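Local coordinates for protein SorB (Sorangium cellulosum, PDB 6B2V) that forms the pyran synthase domain of module nine in the trans-acyltransferase polyketide assembly line that makes the antibiotic sorangicin, at residues Ala137-Val150 and Trp240-His252. Numbering follows the deposited sequence.
Sequences AQPARPPALDIEAV and WIYSDPRRGAYVH
Residues 137-150, the linker joining the two predicted hotdog folds of this dehydratase-like domain, run extended through several prolines into helix 147-152, past the end of strand 232-241 and along strand 250-255, with the CA atoms of Gln138 and Trp240 7.0 Å apart and those of Val150 and His252 8.4 Å. At the linker's start, Pro139 crosses Trp240 at about a right angle and sets CD over the indole face, 3.5 Å from the centroid of the five-membered ring in a CH-pi contact. Gln138 CA lies over the same face, toward the rim of the six-membered ring, while its amide NE2 makes weak hydrogen bonds to Ile241 O and Ala83 O. Arg141 slides along Tyr242 with CG anti to the backbone N (chi1 -169°), which puts CG over the phenol face, 4.0 Å from its centroid; beyond, NE bonds to Cys279 O on the adjoining strand. Farther along, Leu145 sets both methyls against His252, whose NE2 is hydrogen-bonded to Glu187 OE2, and Val150 CG2 lies over that imidazole's face, offset toward the rim. From the first turn of helix 147-152, Ile147 CG2 sits over the centre of the Tyr250 ring. Tyr242 OH donates to Pro139 O over 3.0 Å, approaching from above the carbonyl plane, 44° out of it.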
ATOM      1  N   ALA A 137      18.989  -6.670   4.925  1.00 23.20           N
ATOM      2  CA  ALA A 137      18.061  -6.376   5.988  1.00 23.85           C
ATOM      3  C   ALA A 137      16.651  -6.968   5.796  1.00 24.83           C
ATOM      4  O   ALA A 137      15.849  -6.933   6.668  1.00 30.25           O
ATOM      5  CB  ALA A 137      18.015  -4.895   6.245  1.00 27.09           C
ATOM      6  N   GLN A 138      16.400  -7.552   4.653  1.00 22.90           N
ATOM      7  CA  GLN A 138      15.112  -8.122   4.385  1.00 23.33           C
ATOM      8  C   GLN A 138      14.981  -9.451   5.077  1.00 25.61           C
ATOM      9  O   GLN A 138      15.792 -10.304   4.920  1.00 24.31           O
ATOM     10  CB  GLN A 138      14.987  -8.260   2.861  1.00 24.44           C
ATOM     11  CG  GLN A 138      13.645  -8.626   2.295  1.00 23.18           C
ATOM     12  CD  GLN A 138      13.658  -8.789   0.796  1.00 24.56           C
ATOM     13  OE1 GLN A 138      14.258  -9.704   0.279  1.00 24.64           O
ATOM     14  NE2 GLN A 138      12.951  -7.922   0.109  1.00 22.20           N
ATOM     15  N   PRO A 139      13.874  -9.662   5.771  1.00 22.53           N
ATOM     16  CA  PRO A 139      13.621 -10.958   6.376  1.00 21.73           C
ATOM     17  C   PRO A 139      13.457 -11.974   5.265  1.00 22.69           C
ATOM     18  O   PRO A 139      13.015 -11.669   4.197  1.00 22.69           O
ATOM     19  CB  PRO A 139      12.273 -10.797   7.067  1.00 26.97           C
ATOM     20  CG  PRO A 139      11.995  -9.365   7.100  1.00 28.11           C
ATOM     21  CD  PRO A 139      12.849  -8.672   6.117  1.00 23.21           C
ATOM     22  N   ALA A 140      13.721 -13.223   5.576  1.00 22.43           N
ATOM     23  CA  ALA A 140      13.599 -14.253   4.597  1.00 22.83           C
ATOM     24  C   ALA A 140      12.157 -14.305   4.164  1.00 18.90           C
ATOM     25  O   ALA A 140      11.279 -14.118   4.924  1.00 22.08           O
ATOM     26  CB  ALA A 140      14.007 -15.597   5.172  1.00 24.63           C
ATOM     27  N   ARG A 141      11.993 -14.604   2.903  1.00 22.05           N
ATOM     28  CA  ARG A 141      10.703 -14.711   2.301  1.00 18.89           C
ATOM     29  C   ARG A 141      10.000 -15.766   3.109  1.00 20.15           C
ATOM     30  O   ARG A 141      10.492 -16.792   3.339  1.00 21.22           O
ATOM     31  CB  ARG A 141      10.887 -15.207   0.864  1.00 19.60           C
ATOM     32  CG  ARG A 141       9.652 -15.140   0.007  1.00 18.71           C
ATOM     33  CD  ARG A 141       9.816 -15.711  -1.385  1.00 22.11           C
ATOM     34  NE  ARG A 141       8.990 -15.070  -2.359  1.00 24.22           N
ATOM     35  CZ  ARG A 141       8.836 -15.491  -3.598  1.00 23.79           C
ATOM     36  NH1 ARG A 141       9.436 -16.595  -3.992  1.00 31.05           N
ATOM     37  NH2 ARG A 141       8.098 -14.814  -4.436  1.00 20.89           N
ATOM     38  N   PRO A 142       8.752 -15.531   3.402  1.00 18.50           N
ATOM     39  CA  PRO A 142       7.954 -16.484   4.132  1.00 19.88           C
ATOM     40  C   PRO A 142       7.797 -17.709   3.293  1.00 20.23           C
ATOM     41  O   PRO A 142       7.851 -17.715   2.101  1.00 18.92           O
ATOM     42  CB  PRO A 142       6.584 -15.811   4.218  1.00 21.27           C
ATOM     43  CG  PRO A 142       6.826 -14.401   4.035  1.00 21.82           C
ATOM     44  CD  PRO A 142       8.111 -14.233   3.285  1.00 20.48           C
ATOM     45  N   PRO A 143       7.471 -18.780   3.970  1.00 18.31           N
ATOM     46  CA  PRO A 143       7.193 -20.027   3.289  1.00 19.94           C
ATOM     47  C   PRO A 143       5.910 -19.881   2.457  1.00 15.21           C
ATOM     48  O   PRO A 143       5.130 -19.049   2.688  1.00 15.44           O
ATOM     49  CB  PRO A 143       6.908 -21.016   4.406  1.00 24.44           C
ATOM     50  CG  PRO A 143       7.390 -20.381   5.605  1.00 28.86           C
ATOM     51  CD  PRO A 143       7.384 -18.906   5.419  1.00 24.93           C
ATOM     52  N   ALA A 144       5.740 -20.760   1.501  1.00 15.49           N
ATOM     53  CA  ALA A 144       4.548 -20.683   0.677  1.00 14.34           C
ATOM     54  C   ALA A 144       3.301 -20.881   1.523  1.00 14.14           C
ATOM     55  O   ALA A 144       3.296 -21.676   2.359  1.00 15.79           O
ATOM     56  CB  ALA A 144       4.576 -21.707  -0.430  1.00 14.97           C
ATOM     57  N   LEU A 145       2.265 -20.113   1.221  1.00 10.67           N
ATOM     58  CA  LEU A 145       1.024 -20.181   1.939  1.00 11.11           C
ATOM     59  C   LEU A 145       0.167 -21.364   1.523  1.00 11.37           C
ATOM     60  O   LEU A 145      -0.036 -21.570   0.385  1.00 11.72           O
ATOM     61  CB  LEU A 145       0.237 -18.922   1.732  1.00 10.40           C
ATOM     62  CG  LEU A 145      -1.094 -18.817   2.459  1.00 10.25           C
ATOM     63  CD1 LEU A 145      -0.796 -18.784   3.959  1.00 12.63           C
ATOM     64  CD2 LEU A 145      -1.768 -17.537   2.023  1.00 11.70           C
ATOM     65  N   ASP A 146      -0.340 -22.084   2.520  1.00 11.90           N
ATOM     66  CA  ASP A 146      -1.230 -23.200   2.313  1.00 10.73           C
ATOM     67  C   ASP A 146      -2.602 -22.590   2.158  1.00 12.02           C
ATOM     68  O   ASP A 146      -3.358 -22.436   3.050  1.00 11.67           O
ATOM     69  CB  ASP A 146      -1.132 -24.121   3.510  1.00 12.59           C
ATOM     70  CG  ASP A 146      -1.901 -25.416   3.352  1.00 14.01           C
ATOM     71  OD1 ASP A 146      -2.747 -25.467   2.498  1.00 12.01           O
ATOM     72  OD2 ASP A 146      -1.583 -26.303   4.151  1.00 17.47           O
ATOM     73  N   ILE A 147      -2.900 -22.249   0.919  1.00 10.01           N
ATOM     74  CA  ILE A 147      -4.141 -21.583   0.615  1.00 10.14           C
ATOM     75  C   ILE A 147      -5.370 -22.412   0.943  1.00  9.50           C
ATOM     76  O   ILE A 147      -6.301 -21.887   1.401  1.00 10.01           O
ATOM     77  CB  ILE A 147      -4.156 -21.126  -0.857  1.00  9.45           C
ATOM     78  CG1 ILE A 147      -2.995 -20.190  -1.089  1.00 11.31           C
ATOM     79  CG2 ILE A 147      -5.469 -20.465  -1.285  1.00  9.72           C
ATOM     80  CD1 ILE A 147      -2.616 -20.101  -2.530  1.00 13.66           C
ATOM     81  N   GLU A 148      -5.320 -23.700   0.673  1.00 10.30           N
ATOM     82  CA  GLU A 148      -6.468 -24.510   1.014  1.00  9.70           C
ATOM     83  C   GLU A 148      -6.746 -24.527   2.528  1.00 10.33           C
ATOM     84  O   GLU A 148      -7.866 -24.490   2.950  1.00 10.11           O
ATOM     85  CB  GLU A 148      -6.395 -25.921   0.426  1.00 12.06           C
ATOM     86  CG  GLU A 148      -7.269 -26.975   1.130  1.00 11.17           C
ATOM     87  CD  GLU A 148      -8.779 -26.844   0.926  1.00 10.93           C
ATOM     88  OE1 GLU A 148      -9.213 -25.914   0.322  1.00 13.31           O
ATOM     89  OE2 GLU A 148      -9.462 -27.715   1.430  1.00 15.63           O
ATOM     90  N   ALA A 149      -5.680 -24.571   3.312  1.00  9.53           N
ATOM     91  CA  ALA A 149      -5.866 -24.557   4.740  1.00 10.08           C
ATOM     92  C   ALA A 149      -6.529 -23.278   5.177  1.00 10.32           C
ATOM     93  O   ALA A 149      -7.402 -23.297   5.973  1.00 10.61           O
ATOM     94  CB  ALA A 149      -4.545 -24.713   5.429  1.00 11.78           C
ATOM     95  N   VAL A 150      -6.098 -22.173   4.607  1.00  9.92           N
ATOM     96  CA  VAL A 150      -6.703 -20.911   4.945  1.00  8.66           C
ATOM     97  C   VAL A 150      -8.174 -20.883   4.540  1.00 10.58           C
ATOM     98  O   VAL A 150      -8.964 -20.455   5.292  1.00 10.08           O
ATOM     99  CB  VAL A 150      -6.006 -19.726   4.274  1.00  9.16           C
ATOM    100  CG1 VAL A 150      -6.755 -18.443   4.574  1.00 12.02           C
ATOM    101  CG2 VAL A 150      -4.580 -19.600   4.713  1.00 11.55           C
ATOM    102  N   TRP A 240       7.792  -5.511   2.439  1.00 13.51           N
ATOM    103  CA  TRP A 240       8.888  -6.215   1.808  1.00 13.63           C
ATOM    104  C   TRP A 240       8.454  -6.694   0.428  1.00 15.08           C
ATOM    105  O   TRP A 240       7.480  -7.287   0.324  1.00 14.09           O
ATOM    106  CB  TRP A 240       9.343  -7.393   2.681  1.00 14.23           C
ATOM    107  CG  TRP A 240       9.797  -6.991   4.050  1.00 14.83           C
ATOM    108  CD1 TRP A 240       9.219  -7.314   5.210  1.00 13.71           C
ATOM    109  CD2 TRP A 240      10.923  -6.181   4.371  1.00 17.68           C
ATOM    110  NE1 TRP A 240       9.904  -6.778   6.250  1.00 15.91           N
ATOM    111  CE2 TRP A 240      10.963  -6.072   5.759  1.00 17.12           C
ATOM    112  CE3 TRP A 240      11.899  -5.552   3.625  1.00 17.46           C
ATOM    113  CZ2 TRP A 240      11.932  -5.332   6.408  1.00 17.83           C
ATOM    114  CZ3 TRP A 240      12.860  -4.810   4.299  1.00 18.44           C
ATOM    115  CH2 TRP A 240      12.869  -4.736   5.654  1.00 19.06           C
ATOM    116  N   ILE A 241       9.227  -6.402  -0.600  1.00 16.33           N
ATOM    117  CA  ILE A 241       8.904  -6.732  -1.947  1.00 18.98           C
ATOM    118  C   ILE A 241       9.779  -7.894  -2.419  1.00 17.06           C
ATOM    119  O   ILE A 241      10.955  -7.752  -2.480  1.00 19.84           O
ATOM    120  CB  ILE A 241       9.291  -5.515  -2.796  1.00 24.08           C
ATOM    121  CG1 ILE A 241       8.534  -4.276  -2.330  1.00 26.56           C
ATOM    122  CG2 ILE A 241       8.997  -5.794  -4.233  1.00 27.29           C
ATOM    123  CD1 ILE A 241       9.239  -2.982  -2.700  1.00 32.79           C
ATOM    124  N   TYR A 242       9.196  -9.044  -2.689  1.00 14.32           N
ATOM    125  CA  TYR A 242       9.983 -10.206  -3.091  1.00 13.13           C
ATOM    126  C   TYR A 242      10.025 -10.511  -4.578  1.00 15.17           C
ATOM    127  O   TYR A 242      11.007 -10.911  -5.080  1.00 17.09           O
ATOM    128  CB  TYR A 242       9.535 -11.440  -2.293  1.00 13.33           C
ATOM    129  CG  TYR A 242       9.736 -11.319  -0.813  1.00 15.09           C
ATOM    130  CD1 TYR A 242      10.971 -11.446  -0.260  1.00 15.14           C
ATOM    131  CD2 TYR A 242       8.679 -11.091   0.041  1.00 15.01           C
ATOM    132  CE1 TYR A 242      11.148 -11.350   1.095  1.00 17.04           C
ATOM    133  CE2 TYR A 242       8.849 -10.990   1.384  1.00 13.26           C
ATOM    134  CZ  TYR A 242      10.097 -11.102   1.898  1.00 16.70           C
ATOM    135  OH  TYR A 242      10.278 -11.011   3.233  1.00 18.72           O
ATOM    136  N   SER A 243       8.922 -10.285  -5.229  1.00 13.60           N
ATOM    137  CA  SER A 243       8.820 -10.500  -6.657  1.00 16.03           C
ATOM    138  C   SER A 243       7.648  -9.727  -7.280  1.00 16.16           C
ATOM    139  O   SER A 243       6.938  -9.124  -6.594  1.00 17.80           O
ATOM    140  CB  SER A 243       8.846 -11.976  -6.992  1.00 19.02           C
ATOM    141  OG  SER A 243       7.642 -12.502  -6.743  1.00 20.59           O
ATOM    142  N   ASP A 244       7.465  -9.787  -8.582  1.00 14.98           N
ATOM    143  CA  ASP A 244       6.446  -8.976  -9.218  1.00 15.82           C
ATOM    144  C   ASP A 244       5.061  -9.275  -8.687  1.00 14.11           C
ATOM    145  O   ASP A 244       4.567 -10.337  -8.845  1.00 12.88           O
ATOM    146  CB  ASP A 244       6.474  -9.318 -10.726  1.00 16.92           C
ATOM    147  CG  ASP A 244       5.571  -8.419 -11.602  1.00 22.14           C
ATOM    148  OD1 ASP A 244       4.769  -7.676 -11.176  1.00 15.93           O
ATOM    149  OD2 ASP A 244       5.719  -8.520 -12.802  1.00 25.44           O
ATOM    150  N   PRO A 245       4.396  -8.246  -8.188  1.00 12.00           N
ATOM    151  CA  PRO A 245       3.073  -8.379  -7.607  1.00 12.17           C
ATOM    152  C   PRO A 245       1.936  -8.666  -8.592  1.00 11.29           C
ATOM    153  O   PRO A 245       0.920  -9.151  -8.287  1.00 10.85           O
ATOM    154  CB  PRO A 245       2.840  -7.059  -6.894  1.00 12.80           C
ATOM    155  CG  PRO A 245       3.856  -6.145  -7.356  1.00 18.20           C
ATOM    156  CD  PRO A 245       4.936  -6.894  -8.013  1.00 13.03           C
ATOM    157  N   ARG A 246       2.261  -8.503  -9.856  1.00 12.03           N
ATOM    158  CA  ARG A 246       1.298  -8.743 -10.913  1.00 12.97           C
ATOM    159  C   ARG A 246       0.963 -10.205 -11.065  1.00 11.25           C
ATOM    160  O   ARG A 246      -0.010 -10.536 -11.643  1.00 12.21           O
ATOM    161  CB  ARG A 246       1.716  -8.139 -12.240  1.00 12.91           C
ATOM    162  CG  ARG A 246       1.531  -6.646 -12.249  1.00 19.58           C
ATOM    163  CD  ARG A 246       1.897  -6.014 -13.560  1.00 23.85           C
ATOM    164  NE  ARG A 246       3.144  -6.485 -14.058  1.00 36.51           N
ATOM    165  CZ  ARG A 246       4.266  -5.782 -13.995  1.00 39.82           C
ATOM    166  NH1 ARG A 246       4.232  -4.606 -13.370  1.00 39.44           N
ATOM    167  NH2 ARG A 246       5.404  -6.269 -14.489  1.00 35.26           N
ATOM    168  N   ARG A 247       1.728 -11.065 -10.435  1.00 10.19           N
ATOM    169  CA  ARG A 247       1.377 -12.463 -10.414  1.00 11.03           C
ATOM    170  C   ARG A 247       0.409 -12.802  -9.258  1.00  9.27           C
ATOM    171  O   ARG A 247       0.145 -13.923  -8.974  1.00  9.90           O
ATOM    172  CB  ARG A 247       2.588 -13.375 -10.320  1.00 11.71           C
ATOM    173  CG  ARG A 247       3.509 -13.185 -11.490  1.00 10.54           C
ATOM    174  CD  ARG A 247       2.814 -13.253 -12.829  1.00 12.41           C
ATOM    175  NE  ARG A 247       2.128 -14.508 -12.980  1.00 14.34           N
ATOM    176  CZ  ARG A 247       1.133 -14.700 -13.803  1.00 26.45           C
ATOM    177  NH1 ARG A 247       0.731 -13.733 -14.575  1.00 23.75           N
ATOM    178  NH2 ARG A 247       0.549 -15.862 -13.854  1.00 35.53           N
ATOM    179  N   GLY A 248      -0.109 -11.768  -8.659  1.00  9.23           N
ATOM    180  CA  GLY A 248      -0.995 -12.004  -7.551  1.00 10.49           C
ATOM    181  C   GLY A 248      -2.266 -12.787  -7.802  1.00  9.94           C
ATOM    182  O   GLY A 248      -2.935 -12.594  -8.777  1.00 10.53           O
ATOM    183  N   ALA A 249      -2.542 -13.681  -6.848  1.00  9.27           N
ATOM    184  CA  ALA A 249      -3.730 -14.469  -6.911  1.00  8.48           C
ATOM    185  C   ALA A 249      -4.576 -14.444  -5.636  1.00  8.58           C
ATOM    186  O   ALA A 249      -5.743 -14.663  -5.727  1.00  8.98           O
ATOM    187  CB  ALA A 249      -3.399 -15.894  -7.275  1.00 10.59           C
ATOM    188  N   TYR A 250      -3.946 -14.221  -4.487  1.00  8.69           N
ATOM    189  CA  TYR A 250      -4.675 -14.162  -3.226  1.00  8.89           C
ATOM    190  C   TYR A 250      -4.086 -13.114  -2.301  1.00 10.31           C
ATOM    191  O   TYR A 250      -2.947 -12.847  -2.364  1.00 10.14           O
ATOM    192  CB  TYR A 250      -4.622 -15.516  -2.464  1.00 10.11           C
ATOM    193  CG  TYR A 250      -5.401 -16.614  -3.094  1.00 11.17           C
ATOM    194  CD1 TYR A 250      -6.710 -16.722  -2.825  1.00 14.68           C
ATOM    195  CD2 TYR A 250      -4.847 -17.513  -3.947  1.00 13.32           C
ATOM    196  CE1 TYR A 250      -7.476 -17.687  -3.374  1.00 19.65           C
ATOM    197  CE2 TYR A 250      -5.639 -18.506  -4.533  1.00 18.96           C
ATOM    198  CZ  TYR A 250      -6.956 -18.548  -4.232  1.00 17.38           C
ATOM    199  OH  TYR A 250      -7.853 -19.513  -4.690  1.00 38.45           O
ATOM    200  N   VAL A 251      -4.915 -12.573  -1.427  1.00  8.72           N
ATOM    201  CA  VAL A 251      -4.507 -11.642  -0.393  1.00  8.30           C
ATOM    202  C   VAL A 251      -4.952 -12.301   0.939  1.00  8.52           C
ATOM    203  O   VAL A 251      -6.057 -12.635   1.080  1.00  9.71           O
ATOM    204  CB  VAL A 251      -5.171 -10.288  -0.578  1.00  8.85           C
ATOM    205  CG1 VAL A 251      -4.884  -9.375   0.587  1.00 10.03           C
ATOM    206  CG2 VAL A 251      -4.688  -9.610  -1.828  1.00 11.74           C
ATOM    207  N   HIS A 252      -4.009 -12.437   1.855  1.00  8.76           N
ATOM    208  CA  HIS A 252      -4.169 -13.054   3.150  1.00  8.65           C
ATOM    209  C   HIS A 252      -3.848 -12.052   4.234  1.00 10.27           C
ATOM    210  O   HIS A 252      -2.765 -11.728   4.421  1.00 10.68           O
ATOM    211  CB  HIS A 252      -3.226 -14.240   3.264  1.00 11.51           C
ATOM    212  CG  HIS A 252      -3.357 -15.001   4.551  1.00  9.82           C
ATOM    213  ND1 HIS A 252      -2.286 -15.540   5.214  1.00 13.35           N
ATOM    214  CD2 HIS A 252      -4.439 -15.272   5.306  1.00 12.13           C
ATOM    215  CE1 HIS A 252      -2.714 -16.114   6.319  1.00 14.83           C
ATOM    216  NE2 HIS A 252      -4.026 -16.003   6.371  1.00 12.81           N
TER